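PDB 3IBW: GTP pyrophosphokinase from Chlorobaculum tepidum, which probably makes the alarmone (p)ppGpp by transferring pyrophosphate from ATP to GTP, and includes the ACT domain described here, a likely regulatory module. Local coordinates for residues Q21-I26 and I36-K41; F29-R34 and T56-T61. The protein carries 1 engineered substitution. One frame throughout, in Å; residues are numbered along the deposited sequence.

Contact 1: Q21-I26 and I36-K41; sequences QITGVI and IVLNAK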
loop_
_atom_site.group_PDB
_atom_site.type_symbol
_atom_site.label_atom_id
_atom_site.label_comp_id
_atom_site.label_asym_id
_atom_site.label_seq_id
_atom_site.Cartn_x
_atom_site.Cartn_y
_atom_site.Cartn_z
ATOM N N GLN A 21 -7.547 5.613 -0.332
ATOM C CA GLN A 21 -7.582 6.113 -1.705
ATOM C C GLN A 21 -6.210 6.062 -2.370
ATOM O O GLN A 21 -6.089 5.613 -3.512
ATOM C CB GLN A 21 -8.125 7.552 -1.760
ATOM C CG GLN A 21 -7.965 8.207 -3.135
ATOM C CD GLN A 21 -8.941 9.346 -3.379
ATOM O OE1 GLN A 21 -9.435 9.967 -2.441
ATOM N NE2 GLN A 21 -9.211 9.630 -4.650
ATOM N N ILE A 22 -5.176 6.501 -1.656
ATOM C CA ILE A 22 -3.831 6.515 -2.221
ATOM C C ILE A 22 -3.286 5.112 -2.442
ATOM O O ILE A 22 -2.589 4.850 -3.425
ATOM C CB ILE A 22 -2.859 7.337 -1.330
ATOM C CG1 ILE A 22 -3.073 8.835 -1.577
ATOM C CG2 ILE A 22 -1.419 6.974 -1.646
ATOM C CD1 ILE A 22 -2.900 9.253 -3.033
ATOM N N THR A 23 -3.610 4.211 -1.525
ATOM C CA THR A 23 -3.159 2.838 -1.649
ATOM C C THR A 23 -3.842 2.218 -2.879
ATOM O O THR A 23 -3.235 1.424 -3.593
ATOM C CB THR A 23 -3.488 2.031 -0.375
ATOM O OG1 THR A 23 -2.804 2.613 0.748
ATOM C CG2 THR A 23 -3.031 0.585 -0.529
ATOM N N GLY A 24 -5.094 2.598 -3.131
ATOM C CA GLY A 24 -5.813 2.082 -4.288
ATOM C C GLY A 24 -5.206 2.546 -5.607
ATOM O O GLY A 24 -5.101 1.772 -6.560
ATOM N N VAL A 25 -4.811 3.818 -5.664
ATOM C CA VAL A 25 -4.193 4.403 -6.856
ATOM C C VAL A 25 -2.891 3.673 -7.160
ATOM O O VAL A 25 -2.598 3.342 -8.313
ATOM C CB VAL A 25 -3.871 5.906 -6.634
ATOM C CG1 VAL A 25 -3.004 6.435 -7.773
ATOM C CG2 VAL A 25 -5.164 6.701 -6.537
ATOM N N ILE A 26 -2.107 3.431 -6.116
ATOM C CA ILE A 26 -0.830 2.737 -6.256
ATOM C C ILE A 26 -1.030 1.299 -6.752
ATOM O O ILE A 26 -0.305 0.832 -7.629
ATOM C CB ILE A 26 -0.078 2.706 -4.906
ATOM C CG1 ILE A 26 0.384 4.121 -4.540
ATOM C CG2 ILE A 26 1.116 1.753 -4.987
ATOM C CD1 ILE A 26 0.903 4.246 -3.124
ATOM N N ILE A 36 6.644 -0.270 0.315
ATOM C CA ILE A 36 5.691 0.776 0.652
ATOM C C ILE A 36 5.831 1.000 2.151
ATOM O O ILE A 36 5.756 0.047 2.933
ATOM C CB ILE A 36 4.207 0.418 0.394
ATOM C CG1 ILE A 36 3.945 0.306 -1.105
ATOM C CG2 ILE A 36 3.300 1.505 1.030
ATOM C CD1 ILE A 36 2.551 -0.226 -1.441
ATOM N N VAL A 37 6.090 2.243 2.550
ATOM C CA VAL A 37 6.142 2.587 3.967
ATOM C C VAL A 37 5.172 3.765 4.092
ATOM O O VAL A 37 5.486 4.889 3.693
ATOM C CB VAL A 37 7.535 3.006 4.450
ATOM C CG1 VAL A 37 7.440 3.485 5.908
ATOM C CG2 VAL A 37 8.490 1.813 4.339
ATOM N N LEU A 38 3.987 3.496 4.634
ATOM C CA LEU A 38 2.953 4.514 4.809
ATOM C C LEU A 38 2.632 4.658 6.286
ATOM O O LEU A 38 2.542 3.666 7.014
ATOM C CB LEU A 38 1.685 4.128 4.027
ATOM C CG LEU A 38 0.499 5.108 4.083
ATOM C CD1 LEU A 38 -0.317 5.004 2.808
ATOM C CD2 LEU A 38 -0.369 4.827 5.310
ATOM N N ASN A 39 2.466 5.898 6.724
ATOM C CA ASN A 39 2.155 6.167 8.118
ATOM C C ASN A 39 1.237 7.370 8.186
ATOM O O ASN A 39 1.482 8.369 7.517
ATOM C CB ASN A 39 3.437 6.452 8.899
ATOM C CG ASN A 39 3.576 5.568 10.111
ATOM O OD1 ASN A 39 2.775 5.646 11.044
ATOM N ND2 ASN A 39 4.593 4.716 10.107
ATOM N N ALA A 40 0.177 7.274 8.979
ATOM C CA ALA A 40 -0.755 8.384 9.131
ATOM C C ALA A 40 -0.613 8.872 10.570
ATOM O O ALA A 40 -0.773 8.097 11.515
ATOM C CB ALA A 40 -2.174 7.922 8.853
ATOM N N LYS A 41 -0.321 10.160 10.725
ATOM C CA LYS A 41 -0.110 10.768 12.038
ATOM C C LYS A 41 -0.094 12.295 11.942
ATOM O O LYS A 41 0.321 12.853 10.928
ATOM C CB LYS A 41 1.235 10.283 12.588
ATOM C CG LYS A 41 1.793 11.085 13.760
ATOM C CD LYS A 41 3.088 10.475 14.277
ATOM C CE LYS A 41 4.172 10.489 13.212
ATOM N NZ LYS A 41 5.275 9.536 13.523
#

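Contact 2: F29-R34 and T56-T61; sequences FDTNIR and TDKLTT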
loop_
_atom_site.group_PDB
_atom_site.type_symbol
_atom_site.label_atom_id
_atom_site.label_comp_id
_atom_site.label_asym_id
_atom_site.label_seq_id
_atom_site.Cartn_x
_atom_site.Cartn_y
_atom_site.Cartn_z
ATOM N N PHE A 29 -1.549 0.966 -10.412
ATOM C CA PHE A 29 -0.384 1.266 -11.245
ATOM C C PHE A 29 0.061 0.024 -12.027
ATOM O O PHE A 29 -0.019 -1.104 -11.530
ATOM C CB PHE A 29 0.828 1.647 -10.393
ATOM C CG PHE A 29 0.814 3.048 -9.884
ATOM C CD1 PHE A 29 -0.029 3.990 -10.448
ATOM C CD2 PHE A 29 1.686 3.444 -8.869
ATOM C CE1 PHE A 29 -0.035 5.306 -9.997
ATOM C CE2 PHE A 29 1.690 4.762 -8.411
ATOM C CZ PHE A 29 0.832 5.694 -8.985
ATOM N N ASP A 30 0.546 0.244 -13.242
ATOM C CA ASP A 30 1.057 -0.836 -14.076
ATOM C C ASP A 30 2.576 -0.947 -13.818
ATOM O O ASP A 30 3.386 -0.671 -14.708
ATOM C CB ASP A 30 0.787 -0.526 -15.557
ATOM C CG ASP A 30 1.383 -1.562 -16.499
ATOM O OD1 ASP A 30 1.190 -2.776 -16.266
ATOM O OD2 ASP A 30 2.042 -1.153 -17.479
ATOM N N THR A 31 2.957 -1.325 -12.594
ATOM C CA THR A 31 4.371 -1.499 -12.237
ATOM C C THR A 31 4.604 -2.516 -11.113
ATOM O O THR A 31 3.676 -2.989 -10.456
ATOM C CB THR A 31 5.074 -0.166 -11.806
ATOM O OG1 THR A 31 4.465 0.344 -10.616
ATOM C CG2 THR A 31 4.999 0.876 -12.913
ATOM N N ASN A 32 5.875 -2.840 -10.917
ATOM C CA ASN A 32 6.318 -3.793 -9.907
ATOM C C ASN A 32 6.653 -3.033 -8.630
ATOM O O ASN A 32 7.634 -2.298 -8.589
ATOM C CB ASN A 32 7.561 -4.513 -10.433
ATOM C CG ASN A 32 8.098 -5.549 -9.473
ATOM O OD1 ASN A 32 7.476 -5.862 -8.457
ATOM N ND2 ASN A 32 9.269 -6.089 -9.793
ATOM N N ILE A 33 5.847 -3.210 -7.591
ATOM C CA ILE A 33 6.080 -2.518 -6.328
ATOM C C ILE A 33 7.094 -3.283 -5.496
ATOM O O ILE A 33 6.976 -4.499 -5.318
ATOM C CB ILE A 33 4.751 -2.360 -5.531
ATOM C CG1 ILE A 33 3.770 -1.491 -6.331
ATOM C CG2 ILE A 33 5.029 -1.750 -4.154
ATOM C CD1 ILE A 33 2.327 -1.601 -5.850
ATOM N N ARG A 34 8.100 -2.570 -4.998
ATOM C CA ARG A 34 9.124 -3.186 -4.170
ATOM C C ARG A 34 8.926 -2.909 -2.686
ATOM O O ARG A 34 9.029 -3.818 -1.865
ATOM C CB ARG A 34 10.519 -2.708 -4.589
ATOM C CG ARG A 34 10.799 -2.906 -6.063
ATOM C CD ARG A 34 10.147 -4.194 -6.564
ATOM N NE ARG A 34 10.868 -5.390 -6.147
ATOM C CZ ARG A 34 10.327 -6.603 -6.101
ATOM N NH1 ARG A 34 9.056 -6.777 -6.442
ATOM N NH2 ARG A 34 11.055 -7.640 -5.712
ATOM N N THR A 56 11.833 7.099 -17.282
ATOM C CA THR A 56 11.471 8.325 -16.581
ATOM C C THR A 56 10.108 8.877 -16.984
ATOM O O THR A 56 9.361 9.358 -16.129
ATOM C CB THR A 56 12.553 9.411 -16.764
ATOM O OG1 THR A 56 13.841 8.859 -16.446
ATOM C CG2 THR A 56 12.283 10.584 -15.822
ATOM N N ASP A 57 9.776 8.818 -18.271
ATOM C CA ASP A 57 8.474 9.305 -18.716
ATOM C C ASP A 57 7.356 8.544 -17.987
ATOM O O ASP A 57 6.381 9.145 -17.534
ATOM C CB ASP A 57 8.316 9.142 -20.235
ATOM C CG ASP A 57 9.211 10.091 -21.022
ATOM O OD1 ASP A 57 9.543 11.167 -20.486
ATOM O OD2 ASP A 57 9.565 9.777 -22.178
ATOM N N LYS A 58 7.501 7.228 -17.860
ATOM C CA LYS A 58 6.484 6.429 -17.177
ATOM C C LYS A 58 6.378 6.843 -15.707
ATOM O O LYS A 58 5.278 7.007 -15.171
ATOM C CB LYS A 58 6.820 4.940 -17.268
ATOM C CG LYS A 58 5.794 4.051 -16.595
ATOM C CD LYS A 58 4.430 4.196 -17.244
ATOM C CE LYS A 58 3.359 3.555 -16.389
ATOM N NZ LYS A 58 3.957 2.588 -15.429
ATOM N N LEU A 59 7.528 7.009 -15.061
ATOM C CA LEU A 59 7.574 7.416 -13.657
ATOM C C LEU A 59 6.835 8.740 -13.468
ATOM O O LEU A 59 6.047 8.902 -12.537
ATOM C CB LEU A 59 9.034 7.567 -13.207
ATOM C CG LEU A 59 9.304 8.070 -11.783
ATOM C CD1 LEU A 59 8.664 7.135 -10.761
ATOM C CD2 LEU A 59 10.810 8.162 -11.562
ATOM N N THR A 60 7.087 9.686 -14.365
ATOM C CA THR A 60 6.445 10.990 -14.295
ATOM C C THR A 60 4.917 10.869 -14.364
ATOM O O THR A 60 4.206 11.579 -13.646
ATOM C CB THR A 60 6.969 11.901 -15.429
ATOM O OG1 THR A 60 8.376 12.102 -15.246
ATOM C CG2 THR A 60 6.268 13.257 -15.416
ATOM N N THR A 61 4.412 9.964 -15.202
ATOM C CA THR A 61 2.965 9.785 -15.330
ATOM C C THR A 61 2.347 9.207 -14.055
ATOM O O THR A 61 1.210 9.531 -13.712
ATOM C CB THR A 61 2.597 8.872 -16.526
ATOM O OG1 THR A 61 2.944 7.515 -16.234
ATOM C CG2 THR A 61 3.336 9.315 -17.767
#

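Contact 1: Q21-I26 and I36-K41
Thr23 and Leu38 meet where helix 18-28 passes over strand 32-41, and their nearest atoms are an unlike pair: the hydroxyl OG1 of Thr23 and the methyl CD1 of Leu38, 4.0 Å apart. In Leu38, CG stands anti to the backbone N (chi1 -179°), which carries the fork from the strand toward the helix; the second torsion then turns CD1, not CD2, to Thr23, and CD2 lies farther from the helix. The two side chains approach at a slant. Thr23 OG1 is nevertheless not a polar atom abandoned against a methyl, since it hydrogen-bonds to the carbonyl oxygen of Thr19, one turn earlier in the same helix. Ile22 stands farther back, its CG2 5.0 Å from the same Leu38 CD1.

The arrangement belongs to the ferredoxin-like βαββαβ topology of ACT domains. Helix 18-28 is the connection of a split β-α-β unit: it joins strand 4-13 to the parallel strand 32-41, with strand 44-53 lying between them in the sheet. One helical turn after Thr23, Ile26 packs its branch methyl CG2 against CD1 of Ile36, 4.3 Å away. Ile36 reaches that point through an extended tail, CD1 being anti to CA (chi2 172°), whereas Ile26 contributes the short branch directly from CB. Leu49 of the neighbouring strand touches both isoleucines, while Cys47 adds to the packing of Ile26. The contact joins helix and sheet mostly by apolar surface, with no hydrogen bond across it and 137 Å² buried. Within this chain strand 32-41 is outermost, but in the dimer it pairs antiparallel with a strand of the second subunit, whose Ile36 packs on both Thr23 and Ile36 of this chain.

Contact 2: F29-R34 and T56-T61
Lys58, in the first turn of helix 56-67, reaches toward the bend at Asp30 and Thr31 and supplies the whole helical side of this contact. Its CB already points to the other segment, but neither CB nor CG touches it. CG stands anti to the backbone N (chi1 -179°), and a turn at chi2 of 61° bends the chain at CD. CD makes no close contact either, and CE of Lys58 comes no nearer to 29-34 than 4.6 Å, from the backbone O of Asp30. NZ alone arrives. NZ of Lys58 gives a weak hydrogen bond, 3.4 Å, to O of Asp30. Lys58 NZ also lies 3.2 Å from the methyl CG2 of Thr31, tight for a nitrogen against a methyl. The last torsion, chi4 -19°, is nearly eclipsed, so the exact placing of the ammonium group deserves caution.

On the receiving side, Asp30 is the centre of an inverse gamma turn, whose weak bond runs from Thr31 N to Phe29 O. This turn lies in the link between helix 18-28 and strand 32-41, part of the first β-α-β unit of the ACT fold, whereas Lys58 belongs to the first turn of the second unit's helix. Thr31 also rests on Leu62, one turn beyond Lys58 in helix 56-67, and Phe29 packs on Leu62 and Leu66. The carbonyl O of Lys58 accepts a 2.6 Å hydrogen bond from OG1 of Thr61, while its backbone N is bonded to the side chain of Asn55.

The carboxylate of Asp30 stays apart, with OD2 4.7 Å from NZ of Lys58. The opposite charges probably attract without forming a salt bridge, consistent with a weakly held polar contact whose lysine, also touching a crystal neighbour, may sit differently in solution.

Overall arrangement
From the N terminus the chain runs through strand 4-13 into helix 18-28, where contact 1 begins. The chain then turns and enters strand 32-41, whose later half closes contact 1 across nine intervening residues. Contact 2 opens among those nine residues, at 29-34, but closes only after the hairpin of strands 32-41 and 44-53, when helix 56-67 starts. The two contacts therefore cross along the sequence. Contact 1 ties the first helix to the strand at the dimer interface; contact 2 ties the linker between them to the second helix. Their centres lie 16 Å apart, yet Ile26 CG2 and Ile33 CD1 meet at 3.7 Å.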